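Local coordinates for putative uncharacterized protein pf13_0012 (Plasmodium falciparum, PDB 2VWA), which is a parasite membrane protein, probably needed for liver-stage development in malaria, whose soluble domain binds the lipid phosphatidylethanolamine, at residues F27-F39 against Y56-R68. Numbering follows the deposited sequence.
Sequences FVDIARLSIQKHF and YMQKFVQGLQENR. With PTY (phosphatidylethanolamine), chain G.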
ATOM      1  N   PHE A  27      -7.617   7.749   3.558  1.00  4.19           N
ATOM      2  CA  PHE A  27      -7.181   6.775   2.542  1.00  4.17           C
ATOM      3  C   PHE A  27      -5.936   6.003   2.954  1.00  4.67           C
ATOM      4  O   PHE A  27      -5.882   4.793   2.820  1.00  4.84           O
ATOM      5  CB  PHE A  27      -6.876   7.486   1.215  1.00  4.57           C
ATOM      6  CG  PHE A  27      -6.360   6.564   0.135  1.00  5.57           C
ATOM      7  CD1 PHE A  27      -7.247   5.871  -0.690  1.00  6.74           C
ATOM      8  CD2 PHE A  27      -4.988   6.377  -0.053  1.00  5.11           C
ATOM      9  CE1 PHE A  27      -6.763   4.993  -1.691  1.00  7.06           C
ATOM     10  CE2 PHE A  27      -4.508   5.480  -1.027  1.00  5.84           C
ATOM     11  CZ  PHE A  27      -5.411   4.794  -1.854  1.00  2.77           C
ATOM     12  N   VAL A  28      -4.923   6.709   3.442  1.00  4.97           N
ATOM     13  CA  VAL A  28      -3.695   6.056   3.858  1.00  5.23           C
ATOM     14  C   VAL A  28      -3.982   5.133   5.041  1.00  5.80           C
ATOM     15  O   VAL A  28      -3.444   4.029   5.106  1.00  6.23           O
ATOM     16  CB  VAL A  28      -2.545   7.080   4.144  1.00  5.32           C
ATOM     17  CG1 VAL A  28      -1.381   6.432   4.886  1.00  5.12           C
ATOM     18  CG2 VAL A  28      -2.048   7.699   2.843  1.00  2.76           C
ATOM     19  N   ASP A  29      -4.874   5.547   5.930  1.00  5.96           N
ATOM     20  CA  ASP A  29      -5.250   4.686   7.042  1.00  6.79           C
ATOM     21  C   ASP A  29      -5.793   3.387   6.517  1.00  6.15           C
ATOM     22  O   ASP A  29      -5.383   2.335   6.944  1.00  6.97           O
ATOM     23  CB  ASP A  29      -6.299   5.338   7.949  1.00  6.69           C
ATOM     24  CG  ASP A  29      -5.717   6.419   8.806  1.00  9.94           C
ATOM     25  OD1 ASP A  29      -4.530   6.294   9.220  1.00 13.38           O
ATOM     26  OD2 ASP A  29      -6.448   7.395   9.070  1.00 13.22           O
ATOM     27  N   ILE A  30      -6.740   3.484   5.599  1.00  6.31           N
ATOM     28  CA  ILE A  30      -7.400   2.327   5.012  1.00  5.81           C
ATOM     29  C   ILE A  30      -6.376   1.446   4.259  1.00  6.17           C
ATOM     30  O   ILE A  30      -6.358   0.227   4.480  1.00  6.72           O
ATOM     31  CB  ILE A  30      -8.550   2.774   4.062  1.00  5.57           C
ATOM     32  CG1 ILE A  30      -9.653   3.484   4.867  1.00  5.17           C
ATOM     33  CG2 ILE A  30      -9.087   1.576   3.271  1.00  4.61           C
ATOM     34  CD1 ILE A  30     -10.753   4.177   4.026  1.00  4.65           C
ATOM     35  N   ALA A  31      -5.543   2.063   3.404  1.00  5.30           N
ATOM     36  CA  ALA A  31      -4.469   1.369   2.664  1.00  5.61           C
ATOM     37  C   ALA A  31      -3.501   0.654   3.605  1.00  5.91           C
ATOM     38  O   ALA A  31      -3.066  -0.478   3.315  1.00  4.03           O
ATOM     39  CB  ALA A  31      -3.698   2.340   1.726  1.00  4.97           C
ATOM     40  N   ARG A  32      -3.209   1.302   4.745  1.00  6.32           N
ATOM     41  CA  ARG A  32      -2.378   0.684   5.793  1.00  7.31           C
ATOM     42  C   ARG A  32      -2.924  -0.636   6.285  1.00  8.21           C
ATOM     43  O   ARG A  32      -2.218  -1.645   6.272  1.00  7.85           O
ATOM     44  CB  ARG A  32      -2.156   1.622   6.978  1.00  7.05           C
ATOM     45  CG  ARG A  32      -1.006   2.577   6.774  1.00  8.87           C
ATOM     46  CD  ARG A  32      -0.713   3.337   8.063  1.00 10.30           C
ATOM     47  NE  ARG A  32      -0.018   4.562   7.744  1.00 13.40           N
ATOM     48  CZ  ARG A  32      -0.062   5.673   8.465  1.00 15.84           C
ATOM     49  NH1 ARG A  32      -0.766   5.710   9.580  1.00 17.43           N
ATOM     50  NH2 ARG A  32       0.620   6.747   8.070  1.00 16.11           N
ATOM     51  N   LEU A  33      -4.185  -0.643   6.732  1.00  9.93           N
ATOM     52  CA  LEU A  33      -4.752  -1.879   7.287  1.00 11.26           C
ATOM     53  C   LEU A  33      -4.950  -2.905   6.197  1.00 11.28           C
ATOM     54  O   LEU A  33      -4.848  -4.093   6.427  1.00 12.56           O
ATOM     55  CB  LEU A  33      -6.066  -1.632   8.043  1.00 11.54           C
ATOM     56  CG  LEU A  33      -5.868  -0.773   9.307  1.00 13.41           C
ATOM     57  CD1 LEU A  33      -7.196  -0.163   9.754  1.00 14.02           C
ATOM     58  CD2 LEU A  33      -5.203  -1.568  10.457  1.00 11.11           C
ATOM     59  N   SER A  34      -5.203  -2.448   4.993  1.00 11.45           N
ATOM     60  CA  SER A  34      -5.541  -3.378   3.946  1.00 12.09           C
ATOM     61  C   SER A  34      -4.330  -4.192   3.473  1.00 12.18           C
ATOM     62  O   SER A  34      -4.430  -5.382   3.211  1.00 13.35           O
ATOM     63  CB  SER A  34      -6.258  -2.634   2.822  1.00 11.70           C
ATOM     64  OG  SER A  34      -6.218  -3.362   1.611  1.00 15.34           O
ATOM     65  N   ILE A  35      -3.179  -3.554   3.385  1.00 11.80           N
ATOM     66  CA  ILE A  35      -1.998  -4.232   2.918  1.00 11.12           C
ATOM     67  C   ILE A  35      -1.396  -4.993   4.106  1.00 11.18           C
ATOM     68  O   ILE A  35      -0.692  -5.980   3.937  1.00 10.83           O
ATOM     69  CB  ILE A  35      -0.979  -3.223   2.257  1.00 10.69           C
ATOM     70  CG1 ILE A  35      -0.020  -3.949   1.320  1.00 10.22           C
ATOM     71  CG2 ILE A  35      -0.213  -2.385   3.306  1.00  9.38           C
ATOM     72  CD1 ILE A  35       0.972  -2.999   0.618  1.00 11.28           C
ATOM     73  N   GLN A  36      -1.667  -4.508   5.312  1.00 11.13           N
ATOM     74  CA  GLN A  36      -1.282  -5.219   6.515  1.00 10.75           C
ATOM     75  C   GLN A  36      -1.925  -6.609   6.506  1.00 11.85           C
ATOM     76  O   GLN A  36      -1.236  -7.622   6.659  1.00 11.40           O
ATOM     77  CB  GLN A  36      -1.714  -4.441   7.744  1.00 10.03           C
ATOM     78  CG  GLN A  36      -1.469  -5.212   9.016  1.00  9.44           C
ATOM     79  CD  GLN A  36      -1.584  -4.375  10.248  1.00  9.99           C
ATOM     80  OE1 GLN A  36      -1.461  -3.135  10.226  1.00  8.03           O
ATOM     81  NE2 GLN A  36      -1.803  -5.048  11.354  1.00 12.57           N
ATOM     82  N   LYS A  37      -3.247  -6.659   6.320  1.00 12.73           N
ATOM     83  CA  LYS A  37      -3.929  -7.954   6.189  1.00 14.18           C
ATOM     84  C   LYS A  37      -3.398  -8.824   5.065  1.00 13.30           C
ATOM     85  O   LYS A  37      -3.267 -10.030   5.251  1.00 13.84           O
ATOM     86  CB  LYS A  37      -5.428  -7.801   6.015  1.00 14.66           C
ATOM     87  CG  LYS A  37      -6.129  -7.498   7.298  1.00 18.66           C
ATOM     88  CD  LYS A  37      -7.340  -6.640   6.973  1.00 25.71           C
ATOM     89  CE  LYS A  37      -8.119  -6.291   8.220  1.00 27.99           C
ATOM     90  NZ  LYS A  37      -9.553  -6.162   7.831  1.00 30.54           N
ATOM     91  N   HIS A  38      -3.117  -8.236   3.905  1.00 12.35           N
ATOM     92  CA  HIS A  38      -2.514  -9.012   2.830  1.00 11.48           C
ATOM     93  C   HIS A  38      -1.131  -9.535   3.227  1.00 10.88           C
ATOM     94  O   HIS A  38      -0.813 -10.689   2.994  1.00 11.10           O
ATOM     95  CB  HIS A  38      -2.440  -8.221   1.535  1.00 11.51           C
ATOM     96  CG  HIS A  38      -2.041  -9.050   0.353  1.00 12.28           C
ATOM     97  ND1 HIS A  38      -0.733  -9.160  -0.074  1.00 12.95           N
ATOM     98  CD2 HIS A  38      -2.779  -9.820  -0.486  1.00 11.99           C
ATOM     99  CE1 HIS A  38      -0.685  -9.957  -1.130  1.00 12.51           C
ATOM    100  NE2 HIS A  38      -1.913 -10.364  -1.405  1.00 10.56           N
ATOM    101  N   PHE A  39      -0.322  -8.692   3.856  1.00  9.69           N
ATOM    102  CA  PHE A  39       1.043  -9.068   4.212  1.00  8.58           C
ATOM    103  C   PHE A  39       1.110 -10.129   5.298  1.00  9.10           C
ATOM    104  O   PHE A  39       2.035 -10.928   5.333  1.00  8.38           O
ATOM    105  CB  PHE A  39       1.795  -7.833   4.649  1.00  6.99           C
ATOM    106  CG  PHE A  39       3.241  -8.061   4.977  1.00  5.42           C
ATOM    107  CD1 PHE A  39       4.199  -8.086   3.962  1.00  3.46           C
ATOM    108  CD2 PHE A  39       3.655  -8.182   6.310  1.00  2.00           C
ATOM    109  CE1 PHE A  39       5.546  -8.233   4.264  1.00  4.52           C
ATOM    110  CE2 PHE A  39       4.993  -8.341   6.632  1.00  2.00           C
ATOM    111  CZ  PHE A  39       5.948  -8.364   5.622  1.00  3.51           C
ATOM    112  N   TYR A  56       5.126  -3.881  -5.266  1.00 20.17           N
ATOM    113  CA  TYR A  56       4.084  -4.413  -4.433  1.00 18.95           C
ATOM    114  C   TYR A  56       3.244  -3.331  -3.744  1.00 20.49           C
ATOM    115  O   TYR A  56       2.009  -3.408  -3.715  1.00 19.94           O
ATOM    116  CB  TYR A  56       4.720  -5.338  -3.417  1.00 17.67           C
ATOM    117  CG  TYR A  56       3.817  -5.846  -2.336  1.00 14.17           C
ATOM    118  CD1 TYR A  56       2.608  -6.478  -2.641  1.00 10.14           C
ATOM    119  CD2 TYR A  56       4.193  -5.723  -0.999  1.00  9.71           C
ATOM    120  CE1 TYR A  56       1.785  -6.962  -1.636  1.00  9.11           C
ATOM    121  CE2 TYR A  56       3.388  -6.207   0.013  1.00  9.54           C
ATOM    122  CZ  TYR A  56       2.192  -6.823  -0.308  1.00 12.13           C
ATOM    123  OH  TYR A  56       1.403  -7.299   0.706  1.00 13.88           O
HETATM  124  N   MSE A  57       3.887  -2.309  -3.199  1.00 21.98           N
HETATM  125  CA  MSE A  57       3.102  -1.262  -2.573  1.00 25.53           C
HETATM  126  C   MSE A  57       2.380  -0.373  -3.570  1.00 22.13           C
HETATM  127  O   MSE A  57       1.248   0.008  -3.319  1.00 21.05           O
HETATM  128  CB  MSE A  57       3.900  -0.462  -1.570  1.00 25.01           C
HETATM  129  CG  MSE A  57       5.310  -0.853  -1.503  1.00 29.44           C
HETATM  130 SE   MSE A  57       5.773  -0.940   0.371  1.00 38.57          SE
HETATM  131  CE  MSE A  57       6.972  -2.484   0.366  1.00 31.45           C
ATOM    132  N   GLN A  58       3.031  -0.081  -4.693  1.00 21.03           N
ATOM    133  CA  GLN A  58       2.421   0.657  -5.788  1.00 20.45           C
ATOM    134  C   GLN A  58       1.164  -0.029  -6.310  1.00 18.79           C
ATOM    135  O   GLN A  58       0.118   0.594  -6.419  1.00 17.83           O
ATOM    136  CB  GLN A  58       3.403   0.834  -6.933  1.00 21.40           C
ATOM    137  CG  GLN A  58       4.278   2.057  -6.817  1.00 25.83           C
ATOM    138  CD  GLN A  58       4.551   2.702  -8.173  1.00 31.55           C
ATOM    139  OE1 GLN A  58       5.328   2.175  -8.975  1.00 34.92           O
ATOM    140  NE2 GLN A  58       3.910   3.851  -8.438  1.00 31.94           N
ATOM    141  N   LYS A  59       1.269  -1.319  -6.610  1.00 17.81           N
ATOM    142  CA  LYS A  59       0.123  -2.074  -7.131  1.00 16.77           C
ATOM    143  C   LYS A  59      -1.032  -1.981  -6.169  1.00 15.43           C
ATOM    144  O   LYS A  59      -2.185  -1.903  -6.591  1.00 15.49           O
ATOM    145  CB  LYS A  59       0.470  -3.532  -7.398  1.00 17.08           C
ATOM    146  CG  LYS A  59       1.368  -3.768  -8.593  1.00 18.16           C
ATOM    147  CD  LYS A  59       1.465  -5.259  -8.803  1.00 23.14           C
ATOM    148  CE  LYS A  59       2.625  -5.640  -9.693  1.00 25.46           C
ATOM    149  NZ  LYS A  59       2.277  -5.454 -11.115  1.00 28.79           N
ATOM    150  N   PHE A  60      -0.706  -1.946  -4.884  1.00 14.22           N
ATOM    151  CA  PHE A  60      -1.705  -1.809  -3.823  1.00 13.78           C
ATOM    152  C   PHE A  60      -2.374  -0.435  -3.758  1.00 12.87           C
ATOM    153  O   PHE A  60      -3.586  -0.339  -3.576  1.00 12.29           O
ATOM    154  CB  PHE A  60      -1.107  -2.145  -2.454  1.00 13.72           C
ATOM    155  CG  PHE A  60      -1.887  -3.157  -1.731  1.00 14.76           C
ATOM    156  CD1 PHE A  60      -2.995  -2.785  -0.978  1.00 15.93           C
ATOM    157  CD2 PHE A  60      -1.569  -4.506  -1.851  1.00 14.86           C
ATOM    158  CE1 PHE A  60      -3.760  -3.754  -0.330  1.00 16.43           C
ATOM    159  CE2 PHE A  60      -2.339  -5.472  -1.205  1.00 15.24           C
ATOM    160  CZ  PHE A  60      -3.434  -5.097  -0.455  1.00 13.77           C
ATOM    161  N   VAL A  61      -1.577   0.613  -3.907  1.00 11.79           N
ATOM    162  CA  VAL A  61      -2.091   1.969  -3.863  1.00 11.64           C
ATOM    163  C   VAL A  61      -2.943   2.236  -5.119  1.00 12.47           C
ATOM    164  O   VAL A  61      -3.966   2.922  -5.050  1.00 12.47           O
ATOM    165  CB  VAL A  61      -0.937   3.030  -3.685  1.00 11.02           C
ATOM    166  CG1 VAL A  61      -1.451   4.442  -3.883  1.00  8.22           C
ATOM    167  CG2 VAL A  61      -0.279   2.896  -2.303  1.00  8.87           C
ATOM    168  N   GLN A  62      -2.525   1.672  -6.250  1.00 12.82           N
ATOM    169  CA  GLN A  62      -3.262   1.836  -7.490  1.00 13.87           C
ATOM    170  C   GLN A  62      -4.599   1.098  -7.503  1.00 13.98           C
ATOM    171  O   GLN A  62      -5.590   1.645  -7.980  1.00 13.31           O
ATOM    172  CB  GLN A  62      -2.396   1.505  -8.712  1.00 13.59           C
ATOM    173  CG  GLN A  62      -1.403   2.640  -8.980  1.00 14.88           C
ATOM    174  CD  GLN A  62      -0.617   2.539 -10.275  1.00 15.37           C
ATOM    175  OE1 GLN A  62       0.252   3.385 -10.530  1.00 15.81           O
ATOM    176  NE2 GLN A  62      -0.909   1.519 -11.101  1.00 15.98           N
ATOM    177  N   GLY A  63      -4.611  -0.118  -6.951  1.00 14.42           N
ATOM    178  CA  GLY A  63      -5.804  -0.949  -6.912  1.00 14.89           C
ATOM    179  C   GLY A  63      -6.807  -0.306  -5.996  1.00 15.96           C
ATOM    180  O   GLY A  63      -8.005  -0.187  -6.303  1.00 16.78           O
ATOM    181  N   LEU A  64      -6.300   0.179  -4.881  1.00 16.43           N
ATOM    182  CA  LEU A  64      -7.136   0.739  -3.852  1.00 16.64           C
ATOM    183  C   LEU A  64      -7.757   2.022  -4.338  1.00 16.66           C
ATOM    184  O   LEU A  64      -8.913   2.292  -4.036  1.00 17.34           O
ATOM    185  CB  LEU A  64      -6.312   0.951  -2.603  1.00 16.97           C
ATOM    186  CG  LEU A  64      -6.907   0.545  -1.276  1.00 19.78           C
ATOM    187  CD1 LEU A  64      -7.984  -0.589  -1.377  1.00 19.36           C
ATOM    188  CD2 LEU A  64      -5.724   0.148  -0.406  1.00 21.53           C
ATOM    189  N   GLN A  65      -7.024   2.789  -5.135  1.00 16.40           N
ATOM    190  CA  GLN A  65      -7.613   3.976  -5.757  1.00 16.81           C
ATOM    191  C   GLN A  65      -8.793   3.643  -6.667  1.00 17.82           C
ATOM    192  O   GLN A  65      -9.850   4.283  -6.550  1.00 18.29           O
ATOM    193  CB  GLN A  65      -6.573   4.817  -6.499  1.00 16.31           C
ATOM    194  CG  GLN A  65      -5.724   5.659  -5.601  1.00 13.59           C
ATOM    195  CD  GLN A  65      -4.573   6.313  -6.322  1.00 12.63           C
ATOM    196  OE1 GLN A  65      -4.736   7.342  -6.960  1.00 10.34           O
ATOM    197  NE2 GLN A  65      -3.388   5.732  -6.202  1.00 13.80           N
ATOM    198  N   GLU A  66      -8.641   2.653  -7.548  1.00 18.98           N
ATOM    199  CA  GLU A  66      -9.762   2.235  -8.435  1.00 21.17           C
ATOM    200  C   GLU A  66     -10.978   1.759  -7.651  1.00 20.71           C
ATOM    201  O   GLU A  66     -12.081   2.209  -7.891  1.00 21.09           O
ATOM    202  CB  GLU A  66      -9.413   1.069  -9.361  1.00 21.79           C
ATOM    203  CG  GLU A  66      -8.185   1.136 -10.183  1.00 27.07           C
ATOM    204  CD  GLU A  66      -8.061  -0.123 -11.020  1.00 34.24           C
ATOM    205  OE1 GLU A  66      -9.115  -0.584 -11.547  1.00 37.50           O
ATOM    206  OE2 GLU A  66      -6.932  -0.656 -11.138  1.00 36.49           O
ATOM    207  N   ASN A  67     -10.751   0.811  -6.750  1.00 20.98           N
ATOM    208  CA  ASN A  67     -11.790   0.236  -5.896  1.00 21.63           C
ATOM    209  C   ASN A  67     -12.546   1.239  -5.031  1.00 21.08           C
ATOM    210  O   ASN A  67     -13.755   1.142  -4.890  1.00 21.74           O
ATOM    211  CB  ASN A  67     -11.196  -0.855  -5.006  1.00 21.87           C
ATOM    212  CG  ASN A  67     -10.597  -1.999  -5.808  1.00 24.75           C
ATOM    213  OD1 ASN A  67      -9.907  -2.864  -5.256  1.00 28.67           O
ATOM    214  ND2 ASN A  67     -10.844  -2.008  -7.116  1.00 25.70           N
ATOM    215  N   ARG A  68     -11.835   2.195  -4.448  1.00 20.58           N
ATOM    216  CA  ARG A  68     -12.455   3.180  -3.567  1.00 19.75           C
ATOM    217  C   ARG A  68     -12.926   4.383  -4.369  1.00 19.61           C
ATOM    218  O   ARG A  68     -13.405   5.354  -3.815  1.00 19.19           O
ATOM    219  CB  ARG A  68     -11.472   3.602  -2.478  1.00 19.38           C
ATOM    220  CG  ARG A  68     -10.961   2.424  -1.654  1.00 18.25           C
ATOM    221  CD  ARG A  68     -10.566   2.854  -0.267  1.00 17.98           C
ATOM    222  NE  ARG A  68     -11.625   3.659   0.326  1.00 17.98           N
ATOM    223  CZ  ARG A  68     -12.706   3.169   0.909  1.00 16.11           C
ATOM    224  NH1 ARG A  68     -12.893   1.867   1.009  1.00 16.12           N
ATOM    225  NH2 ARG A  68     -13.608   3.992   1.386  1.00 16.90           N
TER
HETATM  226  C1  PTY G1230      -2.381  -4.582  15.355  0.50 54.27           C
HETATM  227  C2  PTY G1230      -1.600 -10.743  15.556  0.50 54.13           C
HETATM  228  C3  PTY G1230      -1.532 -10.352  14.082  0.50 54.62           C
HETATM  229  O4  PTY G1230      -2.351  -3.160  15.241  0.50 54.98           O
HETATM  230  C5  PTY G1230      -0.973  -6.614  15.092  0.50 54.18           C
HETATM  231  C6  PTY G1230      -1.177  -5.172  14.631  0.50 53.78           C
HETATM  232  O7  PTY G1230      -0.012  -4.387  14.909  0.50 52.71           O
HETATM  233  C8  PTY G1230       0.879  -4.176  13.764  0.50 51.87           C
HETATM  234  O10 PTY G1230       1.175  -5.116  13.043  0.50 51.14           O
HETATM  235  C11 PTY G1230       1.454  -2.804  13.469  0.50 51.01           C
HETATM  236  C12 PTY G1230       2.229  -2.295  14.684  0.50 50.74           C
HETATM  237  C13 PTY G1230       3.212  -1.176  14.346  0.50 50.29           C
HETATM  238  C14 PTY G1230       2.520   0.167  14.129  0.50 50.41           C
HETATM  239  C15 PTY G1230       2.653   1.088  15.340  0.50 50.21           C
HETATM  240  C16 PTY G1230       1.614   2.208  15.308  0.50 49.53           C
HETATM  241  C17 PTY G1230       2.139   3.400  14.510  0.50 49.58           C
HETATM  242  C18 PTY G1230       1.114   4.522  14.402  0.50 49.51           C
HETATM  243  C19 PTY G1230       1.792   5.833  14.020  0.50 49.48           C
HETATM  244  C20 PTY G1230       1.430   6.252  12.597  0.50 49.47           C
HETATM  245  C21 PTY G1230       2.611   6.135  11.638  0.50 48.93           C
HETATM  246  C22 PTY G1230       3.527   7.354  11.717  0.50 49.25           C
HETATM  247  C23 PTY G1230       3.416   8.251  10.487  0.50 48.93           C
HETATM  248  C24 PTY G1230       4.557   8.014   9.498  0.50 48.20           C
HETATM  249  C25 PTY G1230       4.115   8.456   8.106  0.50 47.89           C
HETATM  250  C26 PTY G1230       5.041   7.969   6.996  0.50 47.19           C
HETATM  251  C27 PTY G1230       4.724   8.746   5.727  0.50 47.16           C
HETATM  252  C28 PTY G1230       5.903   8.859   4.771  0.50 47.63           C
HETATM  253  C29 PTY G1230       5.412   9.368   3.430  0.50 47.22           C
HETATM  254  C30 PTY G1230      -2.284  -2.311  16.424  0.50 55.26           C
HETATM  255  C31 PTY G1230      -0.990  -2.164  17.198  0.50 55.66           C
HETATM  256  O30 PTY G1230      -3.292  -1.721  16.777  0.50 54.83           O
HETATM  257  C32 PTY G1230      -0.399  -0.770  17.011  0.50 55.98           C
HETATM  258  C33 PTY G1230       0.629  -0.470  18.099  0.50 56.76           C
HETATM  259  C34 PTY G1230       0.421   0.917  18.708  0.50 57.11           C
HETATM  260  C35 PTY G1230       1.664   1.363  19.478  0.50 57.66           C
HETATM  261  C36 PTY G1230       1.285   1.941  20.840  0.50 58.29           C
HETATM  262  C37 PTY G1230       1.500   3.450  20.885  0.50 58.60           C
HETATM  263  C38 PTY G1230       0.484   4.121  21.804  0.50 59.34           C
HETATM  264  C39 PTY G1230      -0.505   4.983  21.021  0.50 59.81           C
HETATM  265  C40 PTY G1230      -0.383   6.462  21.398  0.50 60.07           C
HETATM  266  C41 PTY G1230      -0.930   7.368  20.296  0.50 60.01           C
HETATM  267  C42 PTY G1230       0.174   8.219  19.670  0.50 60.05           C
HETATM  268  C43 PTY G1230      -0.376   9.544  19.147  0.50 60.21           C
HETATM  269  C44 PTY G1230       0.118   9.830  17.741  0.50 59.94           C
HETATM  270  P1  PTY G1230      -2.850  -8.037  13.818  0.50 55.81           P
HETATM  271  O11 PTY G1230      -2.719  -9.646  13.703  0.50 55.03           O
HETATM  272  O12 PTY G1230      -3.334  -7.513  12.485  0.50 54.74           O
HETATM  273  O13 PTY G1230      -3.652  -7.721  15.062  0.50 55.55           O
HETATM  274  O14 PTY G1230      -1.328  -7.521  14.043  0.50 54.95           O
HETATM  275  N1  PTY G1230      -1.753 -12.181  15.665  0.50 53.40           N
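I35 turns CG1 anti to its own backbone N (chi1 -158°), and H38 sets its imidazole the same way (chi1 -170°), bringing both against Y56 and F60 to build an H38/Y56/F60 aromatic cluster in this all-helical domain. The N-to-C directions of segments 27-39 and 56-67, on helices 21-41 and 54-67, lie 122° apart. I35 lays CG1 almost centrally over one face of F60, 3.6 Å from the ring centroid, a CH-pi contact; the CG1-CD1 arm of isoleucine is long enough for CD1 to reach the rim of one Y56 face as well. The edge of F60 tilts toward the face of H38 in an offset edge-to-face pair. Farther along, A31 is small enough for L64 CD2 to approach its CA to 3.5 Å, while the flat F27 ring reaches Q65 CG and L64 CB. At the solvent-facing end, I30 CD1 lies over one face of the R68 guanidinium. Q36 and R32 leave the backbone away from segment 56-68: R32, salt-bridged to D83 through NH2, sets NH1 beside acyl-chain carbon C20 of the lipid, and Q36 NE2 makes a weak hydrogen bond to phosphate oxygen O12. The polar link between the helices is at the cluster, where H38 ND1 and Y56 OH share a hydrogen bond of 2.9 Å lying near both ring planes.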